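Local atomic coordinates of UDP-N-acetylmuramate-alanine ligase MurC (Thermotoga maritima, PDB entry 1J6U), a protein that catalyses the ATP-dependent joining of L-alanine to UDP-N-acetylmuramate, a step of peptidoglycan biosynthesis in bacterial cell wall formation. Residues Gly124-Thr129 against His310-Ile315; Val132-Lys137 against Glu304-Val309. All blocks are in the same frame, centred on the assembly; numbering follows the deposited sequence.

Overall arrangement
Both interactions use helix 125-138, whose first residues belong to the predicted ATP-binding loop of the Mur ligase middle domain. Interaction 1 engages the start of this helix and interaction 2 its later turns. Their partners, residues 304-309 and 310-315, are consecutive and lead from the end of helix 296-305 into strand 314-319 at the edge of the C-terminal sheet. Along the chain the order is 124-129, 132-137, 304-309, 310-315, with interaction 2 enclosed by interaction 1. The centres of the two contacts lie about 11 Å apart and the contacts touch, with Thr127 O 3.9 Å from Phe306 CZ. The interdomain connection therefore runs alongside the helix that begins at the predicted ATP site.

Interaction 1. Residues Gly124-Thr129 against His310-Ile315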
ATOM      1  N   GLY A 124       0.094  -5.973  -4.245  1.00 37.42           N
ATOM      2  CA  GLY A 124       1.048  -5.221  -5.054  1.00 35.58           C
ATOM      3  C   GLY A 124       0.561  -3.895  -5.595  1.00 30.92           C
ATOM      4  O   GLY A 124       1.309  -3.074  -6.139  1.00 41.31           O
ATOM      5  N   LYS A 125      -0.723  -3.689  -5.407  1.00 29.62           N
ATOM      6  CA  LYS A 125      -1.421  -2.525  -5.877  1.00 32.74           C
ATOM      7  C   LYS A 125      -0.822  -1.175  -5.522  1.00 33.97           C
ATOM      8  O   LYS A 125      -0.628  -0.322  -6.389  1.00 38.60           O
ATOM      9  CB  LYS A 125      -2.869  -2.678  -5.396  1.00 33.88           C
ATOM     10  CG  LYS A 125      -3.778  -1.530  -5.560  1.00 42.89           C
ATOM     11  CD  LYS A 125      -5.135  -1.930  -5.018  1.00 51.67           C
ATOM     12  CE  LYS A 125      -4.994  -2.401  -3.587  1.00 62.03           C
ATOM     13  NZ  LYS A 125      -6.144  -3.220  -3.120  1.00 67.03           N
ATOM     14  N   THR A 126      -0.499  -0.979  -4.254  1.00 39.09           N
ATOM     15  CA  THR A 126       0.013   0.321  -3.824  1.00 38.16           C
ATOM     16  C   THR A 126       1.412   0.593  -4.324  1.00 30.88           C
ATOM     17  O   THR A 126       1.714   1.719  -4.744  1.00 40.25           O
ATOM     18  CB  THR A 126      -0.056   0.475  -2.245  1.00 32.82           C
ATOM     19  OG1 THR A 126      -1.372   0.148  -1.804  1.00 37.08           O
ATOM     20  CG2 THR A 126       0.218   1.890  -1.811  1.00 29.06           C
ATOM     21  N   THR A 127       2.283  -0.414  -4.264  1.00 37.42           N
ATOM     22  CA  THR A 127       3.652  -0.233  -4.746  1.00 39.79           C
ATOM     23  C   THR A 127       3.631   0.010  -6.266  1.00 39.44           C
ATOM     24  O   THR A 127       4.329   0.915  -6.774  1.00 34.63           O
ATOM     25  CB  THR A 127       4.551  -1.462  -4.426  1.00 40.32           C
ATOM     26  OG1 THR A 127       4.917  -1.427  -3.050  1.00 46.06           O
ATOM     27  CG2 THR A 127       5.847  -1.430  -5.263  1.00 41.36           C
ATOM     28  N   THR A 128       2.828  -0.795  -6.970  1.00 29.93           N
ATOM     29  CA  THR A 128       2.705  -0.673  -8.426  1.00 34.61           C
ATOM     30  C   THR A 128       2.222   0.722  -8.772  1.00 33.28           C
ATOM     31  O   THR A 128       2.777   1.392  -9.656  1.00 33.95           O
ATOM     32  CB  THR A 128       1.764  -1.728  -8.977  1.00 27.66           C
ATOM     33  OG1 THR A 128       2.364  -3.017  -8.774  1.00 26.47           O
ATOM     34  CG2 THR A 128       1.513  -1.498 -10.491  1.00 28.05           C
ATOM     35  N   THR A 129       1.212   1.183  -8.043  1.00 28.93           N
ATOM     36  CA  THR A 129       0.720   2.537  -8.256  1.00 27.11           C
ATOM     37  C   THR A 129       1.801   3.575  -7.998  1.00 27.74           C
ATOM     38  O   THR A 129       1.913   4.565  -8.717  1.00 32.09           O
ATOM     39  CB  THR A 129      -0.426   2.875  -7.310  1.00 31.06           C
ATOM     40  OG1 THR A 129      -1.448   1.886  -7.415  1.00 29.23           O
ATOM     41  CG2 THR A 129      -0.988   4.227  -7.649  1.00 17.23           C
ATOM     42  N   HIS A 310       6.159   3.562   2.198  1.00 29.59           N
ATOM     43  CA  HIS A 310       6.289   3.236   3.636  1.00 37.23           C
ATOM     44  C   HIS A 310       5.485   2.015   4.021  1.00 26.13           C
ATOM     45  O   HIS A 310       4.355   1.797   3.558  1.00 33.49           O
ATOM     46  CB  HIS A 310       5.942   4.439   4.524  1.00 44.62           C
ATOM     47  CG  HIS A 310       6.912   5.580   4.355  1.00 80.06           C
ATOM     48  ND1 HIS A 310       6.852   6.746   5.093  1.00 80.07           N
ATOM     49  CD2 HIS A 310       7.969   5.725   3.513  1.00 84.97           C
ATOM     50  CE1 HIS A 310       7.824   7.559   4.710  1.00 73.49           C
ATOM     51  NE2 HIS A 310       8.516   6.963   3.753  1.00 82.42           N
ATOM     52  N   ARG A 311       6.144   1.170   4.796  1.00 28.05           N
ATOM     53  CA  ARG A 311       5.629  -0.083   5.312  1.00 24.46           C
ATOM     54  C   ARG A 311       5.663  -1.201   4.308  1.00 37.07           C
ATOM     55  O   ARG A 311       5.097  -2.281   4.552  1.00 34.91           O
ATOM     56  CB  ARG A 311       4.217   0.047   5.880  1.00 31.58           C
ATOM     57  CG  ARG A 311       4.092   1.038   7.050  1.00 40.05           C
ATOM     58  CD  ARG A 311       3.475   0.298   8.206  1.00 49.73           C
ATOM     59  NE  ARG A 311       2.366   1.036   8.758  1.00 43.72           N
ATOM     60  CZ  ARG A 311       1.477   0.526   9.597  1.00 38.38           C
ATOM     61  NH1 ARG A 311       1.547  -0.745  10.016  1.00 27.56           N
ATOM     62  NH2 ARG A 311       0.483   1.299   9.992  1.00 61.88           N
ATOM     63  N   ARG A 312       6.271  -0.965   3.158  1.00 31.63           N
ATOM     64  CA  ARG A 312       6.430  -2.105   2.224  1.00 44.86           C
ATOM     65  C   ARG A 312       7.955  -2.257   2.265  1.00 34.71           C
ATOM     66  O   ARG A 312       8.676  -1.604   1.522  1.00 39.88           O
ATOM     67  CB  ARG A 312       5.928  -1.787   0.814  1.00 32.99           C
ATOM     68  CG  ARG A 312       4.768  -0.853   0.789  1.00 52.73           C
ATOM     69  CD  ARG A 312       3.441  -1.542   1.016  1.00 41.24           C
ATOM     70  NE  ARG A 312       2.539  -0.543   1.572  1.00 55.04           N
ATOM     71  CZ  ARG A 312       1.224  -0.567   1.446  1.00 47.32           C
ATOM     72  NH1 ARG A 312       0.639  -1.554   0.780  1.00 59.02           N
ATOM     73  NH2 ARG A 312       0.504   0.409   1.976  1.00 66.72           N
ATOM     74  N   PHE A 313       8.409  -3.074   3.215  1.00 41.67           N
ATOM     75  CA  PHE A 313       9.810  -3.299   3.505  1.00 25.98           C
ATOM     76  C   PHE A 313      10.569  -1.969   3.481  1.00 32.49           C
ATOM     77  O   PHE A 313      11.605  -1.867   2.808  1.00 33.82           O
ATOM     78  CB  PHE A 313      10.436  -4.263   2.497  1.00 36.64           C
ATOM     79  CG  PHE A 313      11.707  -4.960   3.006  1.00 38.78           C
ATOM     80  CD1 PHE A 313      11.650  -6.240   3.568  1.00 43.39           C
ATOM     81  CD2 PHE A 313      12.961  -4.350   2.894  1.00 40.11           C
ATOM     82  CE1 PHE A 313      12.822  -6.898   4.007  1.00 40.15           C
ATOM     83  CE2 PHE A 313      14.130  -5.009   3.330  1.00 31.43           C
ATOM     84  CZ  PHE A 313      14.047  -6.280   3.883  1.00 34.93           C
ATOM     85  N   SER A 314      10.064  -0.950   4.193  1.00 25.75           N
ATOM     86  CA  SER A 314      10.754   0.342   4.240  1.00 29.29           C
ATOM     87  C   SER A 314      11.777   0.421   5.382  1.00 38.75           C
ATOM     88  O   SER A 314      11.531  -0.054   6.501  1.00 39.11           O
ATOM     89  CB  SER A 314       9.758   1.504   4.349  1.00 19.32           C
ATOM     90  OG  SER A 314       8.751   1.244   5.269  1.00 33.17           O
ATOM     91  N   ILE A 315      12.939   0.999   5.083  1.00 36.27           N
ATOM     92  CA  ILE A 315      13.990   1.108   6.077  1.00 29.69           C
ATOM     93  C   ILE A 315      13.671   2.356   6.838  1.00 35.81           C
ATOM     94  O   ILE A 315      13.741   3.458   6.301  1.00 40.79           O
ATOM     95  CB  ILE A 315      15.386   1.304   5.475  1.00 34.06           C
ATOM     96  CG1 ILE A 315      15.768   0.121   4.570  1.00 31.00           C
ATOM     97  CG2 ILE A 315      16.402   1.513   6.598  1.00 17.16           C
ATOM     98  CD1 ILE A 315      16.261  -1.051   5.254  1.00 46.00           C
TER
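Thr126 lies over one face of the Arg312 guanidinium group, its methyl CG2 4.0 Å above the plane and displaced toward the rim, while His310 O sits in plane at the edge. Thr126 CB is 3.7 Å from Arg312 NH1, and the two side chains cross at about a right angle. Although Thr126 OG1 also comes within 3.7 Å of Arg312 NH1, no hydrogen bond forms; this hydroxyl makes a weak one to Glu169 instead. The arginine chain bends at chi2 (-83°), and its aliphatic part slides past Thr127, whose OG1 is 3.9 Å from Arg312 CG. The contact is thus van der Waals packing, with a positive charge brought beside the P-loop, where Gly124 to Thr127 are predicted to bind ATP. Gly124 is the N-cap of the helix, and its O receives both Thr128 N and, at 2.8 Å, Thr128 OG1, the hydroxyl standing above the carbonyl plane. On the other segment, Phe313 and Ser314 form a G1 beta bulge opposite Asp328. Helix 125-138 is flanked by Asn278 and Asn281 of helix 276-291 at Thr127 and by strand 166-170 at Thr129, whereas Arg312 reaches it from the lead-in to strand 314-319.

Interaction 2. Residues Val132-Lys137 against Glu304-Val309; sequences VAHVLK and EEFRGV
His134, on the helix that starts within the P-loop of the middle domain, lays its imidazole against the backbone of Phe306, the first residue to leave helical geometry after helix 296-305. Phe306 CA stands over one face of the imidazole, 3.8 Å from the centroid of the His134 ring and 27° off its normal, a CH-pi contact. The aromatic rings are turned obliquely to each other, planes at 57° and centroids of the His134 and Phe306 rings 5.5 Å apart. The phenyl group presents its rim: His134 CG lies at the edge of the Phe306 ring, near its plane, 3.9 Å from Phe306 CD1. With CG anti to the backbone N (chi1 172°), His134 extends from its helix far enough to reach the end of helix 296-305. There NE2 hydrogen-bonds Ala302 O, in the last turn of that helix; Phe306 N, 3.4 Å from His134 NE2, is too poorly angled to bond with it. Glu305 adds a looser touch, its CB 4.2 Å from His134 NE2. Replacing this imidazole with an alanine is likely to leave Ala302 O without its side-chain donor and to open a gap beside the backbone of Phe306. The phenyl group itself packs on Thr127, Ala130 and Met131 of helix 125-138, and Gly308 N lies 3.5 Å above the plane of the Phe306 ring, over its centre.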
ATOM      1  N   VAL A 132       4.132   3.614 -10.978  1.00 31.08           N
ATOM      2  CA  VAL A 132       3.527   4.309 -12.096  1.00 31.07           C
ATOM      3  C   VAL A 132       3.650   5.801 -11.876  1.00 40.81           C
ATOM      4  O   VAL A 132       4.135   6.521 -12.753  1.00 41.32           O
ATOM      5  CB  VAL A 132       2.026   3.935 -12.256  1.00 36.53           C
ATOM      6  CG1 VAL A 132       1.359   4.781 -13.383  1.00 22.39           C
ATOM      7  CG2 VAL A 132       1.913   2.480 -12.596  1.00 25.61           C
ATOM      8  N   ALA A 133       3.211   6.256 -10.707  1.00 33.75           N
ATOM      9  CA  ALA A 133       3.300   7.661 -10.367  1.00 41.71           C
ATOM     10  C   ALA A 133       4.752   8.145 -10.435  1.00 38.64           C
ATOM     11  O   ALA A 133       5.040   9.226 -10.954  1.00 32.07           O
ATOM     12  CB  ALA A 133       2.748   7.906  -8.934  1.00 42.17           C
ATOM     13  N   HIS A 134       5.656   7.371  -9.847  1.00 32.95           N
ATOM     14  CA  HIS A 134       7.069   7.737  -9.855  1.00 32.99           C
ATOM     15  C   HIS A 134       7.619   7.883 -11.304  1.00 34.31           C
ATOM     16  O   HIS A 134       8.323   8.841 -11.594  1.00 36.43           O
ATOM     17  CB  HIS A 134       7.843   6.696  -9.049  1.00 30.68           C
ATOM     18  CG  HIS A 134       9.328   6.840  -9.120  1.00 39.76           C
ATOM     19  ND1 HIS A 134      10.017   7.801  -8.414  1.00 37.84           N
ATOM     20  CD2 HIS A 134      10.266   6.092  -9.753  1.00 34.75           C
ATOM     21  CE1 HIS A 134      11.315   7.634  -8.597  1.00 26.68           C
ATOM     22  NE2 HIS A 134      11.492   6.604  -9.405  1.00 45.60           N
ATOM     23  N   VAL A 135       7.315   6.927 -12.185  1.00 33.40           N
ATOM     24  CA  VAL A 135       7.716   6.987 -13.602  1.00 32.25           C
ATOM     25  C   VAL A 135       7.151   8.280 -14.243  1.00 34.18           C
ATOM     26  O   VAL A 135       7.883   9.109 -14.786  1.00 36.30           O
ATOM     27  CB  VAL A 135       7.159   5.785 -14.401  1.00 30.29           C
ATOM     28  CG1 VAL A 135       7.402   5.988 -15.892  1.00 32.30           C
ATOM     29  CG2 VAL A 135       7.825   4.483 -13.949  1.00 19.34           C
ATOM     30  N   LEU A 136       5.844   8.454 -14.168  1.00 29.68           N
ATOM     31  CA  LEU A 136       5.226   9.642 -14.727  1.00 37.08           C
ATOM     32  C   LEU A 136       5.890  10.919 -14.183  1.00 35.40           C
ATOM     33  O   LEU A 136       6.103  11.897 -14.904  1.00 40.83           O
ATOM     34  CB  LEU A 136       3.714   9.637 -14.443  1.00 32.39           C
ATOM     35  CG  LEU A 136       2.723   9.229 -15.550  1.00 50.30           C
ATOM     36  CD1 LEU A 136       3.459   8.904 -16.853  1.00 32.95           C
ATOM     37  CD2 LEU A 136       1.874   8.078 -15.100  1.00 37.72           C
ATOM     38  N   LYS A 137       6.256  10.934 -12.920  1.00 36.67           N
ATOM     39  CA  LYS A 137       6.886  12.146 -12.419  1.00 37.23           C
ATOM     40  C   LYS A 137       8.285  12.309 -13.008  1.00 41.47           C
ATOM     41  O   LYS A 137       8.706  13.419 -13.323  1.00 42.84           O
ATOM     42  CB  LYS A 137       6.966  12.113 -10.886  1.00 38.78           C
ATOM     43  CG  LYS A 137       5.683  12.508 -10.168  1.00 46.36           C
ATOM     44  CD  LYS A 137       5.704  12.083  -8.673  1.00 40.76           C
ATOM     45  CE  LYS A 137       6.858  12.682  -7.850  1.00 37.37           C
ATOM     46  NZ  LYS A 137       6.947  14.173  -7.852  1.00 31.86           N
ATOM     47  N   GLU A 304      14.726   2.272 -11.365  1.00 32.15           N
ATOM     48  CA  GLU A 304      15.895   1.942 -10.581  1.00 41.80           C
ATOM     49  C   GLU A 304      15.974   2.839  -9.339  1.00 37.72           C
ATOM     50  O   GLU A 304      16.397   2.406  -8.283  1.00 42.29           O
ATOM     51  CB  GLU A 304      17.157   2.080 -11.427  1.00 43.90           C
ATOM     52  CG  GLU A 304      18.408   1.816 -10.646  1.00 63.36           C
ATOM     53  CD  GLU A 304      19.591   1.519 -11.525  1.00 71.81           C
ATOM     54  OE1 GLU A 304      19.718   2.170 -12.591  1.00 83.38           O
ATOM     55  OE2 GLU A 304      20.397   0.639 -11.138  1.00 84.87           O
ATOM     56  N   GLU A 305      15.520   4.071  -9.475  1.00 33.79           N
ATOM     57  CA  GLU A 305      15.543   5.046  -8.400  1.00 41.05           C
ATOM     58  C   GLU A 305      14.335   5.008  -7.440  1.00 36.90           C
ATOM     59  O   GLU A 305      14.361   5.638  -6.411  1.00 37.17           O
ATOM     60  CB  GLU A 305      15.665   6.452  -9.016  1.00 33.20           C
ATOM     61  CG  GLU A 305      17.087   6.820  -9.501  1.00 77.61           C
ATOM     62  CD  GLU A 305      17.120   8.093 -10.385  1.00 95.45           C
ATOM     63  OE1 GLU A 305      16.187   8.928 -10.273  1.00102.44           O
ATOM     64  OE2 GLU A 305      18.084   8.262 -11.183  1.00 98.87           O
ATOM     65  N   PHE A 306      13.297   4.266  -7.784  1.00 35.99           N
ATOM     66  CA  PHE A 306      12.086   4.199  -6.994  1.00 35.15           C
ATOM     67  C   PHE A 306      12.431   3.858  -5.574  1.00 38.81           C
ATOM     68  O   PHE A 306      13.069   2.859  -5.356  1.00 32.24           O
ATOM     69  CB  PHE A 306      11.185   3.125  -7.560  1.00 36.65           C
ATOM     70  CG  PHE A 306       9.957   2.901  -6.775  1.00 39.05           C
ATOM     71  CD1 PHE A 306       9.044   3.946  -6.563  1.00 31.35           C
ATOM     72  CD2 PHE A 306       9.682   1.637  -6.274  1.00 32.39           C
ATOM     73  CE1 PHE A 306       7.888   3.715  -5.865  1.00 33.40           C
ATOM     74  CE2 PHE A 306       8.523   1.391  -5.577  1.00 30.15           C
ATOM     75  CZ  PHE A 306       7.617   2.434  -5.366  1.00 34.47           C
ATOM     76  N   ARG A 307      11.988   4.668  -4.609  1.00 33.37           N
ATOM     77  CA  ARG A 307      12.348   4.422  -3.223  1.00 41.94           C
ATOM     78  C   ARG A 307      11.403   3.602  -2.366  1.00 34.53           C
ATOM     79  O   ARG A 307      11.735   3.237  -1.241  1.00 44.76           O
ATOM     80  CB  ARG A 307      12.771   5.736  -2.552  1.00 36.70           C
ATOM     81  CG  ARG A 307      14.151   6.179  -3.094  1.00 43.91           C
ATOM     82  CD  ARG A 307      14.705   7.489  -2.535  1.00 49.74           C
ATOM     83  N   GLY A 308      10.261   3.246  -2.928  1.00 32.45           N
ATOM     84  CA  GLY A 308       9.334   2.389  -2.209  1.00 25.13           C
ATOM     85  C   GLY A 308       8.276   3.157  -1.463  1.00 33.67           C
ATOM     86  O   GLY A 308       8.295   4.400  -1.383  1.00 34.11           O
ATOM     87  N   VAL A 309       7.345   2.408  -0.910  1.00 31.22           N
ATOM     88  CA  VAL A 309       6.244   2.990  -0.159  1.00 33.36           C
ATOM     89  C   VAL A 309       6.430   2.624   1.280  1.00 32.59           C
ATOM     90  O   VAL A 309       6.798   1.479   1.554  1.00 32.92           O
ATOM     91  CB  VAL A 309       4.936   2.375  -0.575  1.00 35.79           C
ATOM     92  CG1 VAL A 309       3.760   2.943   0.304  1.00 31.63           C
ATOM     93  CG2 VAL A 309       4.743   2.614  -2.038  1.00 28.01           C
TER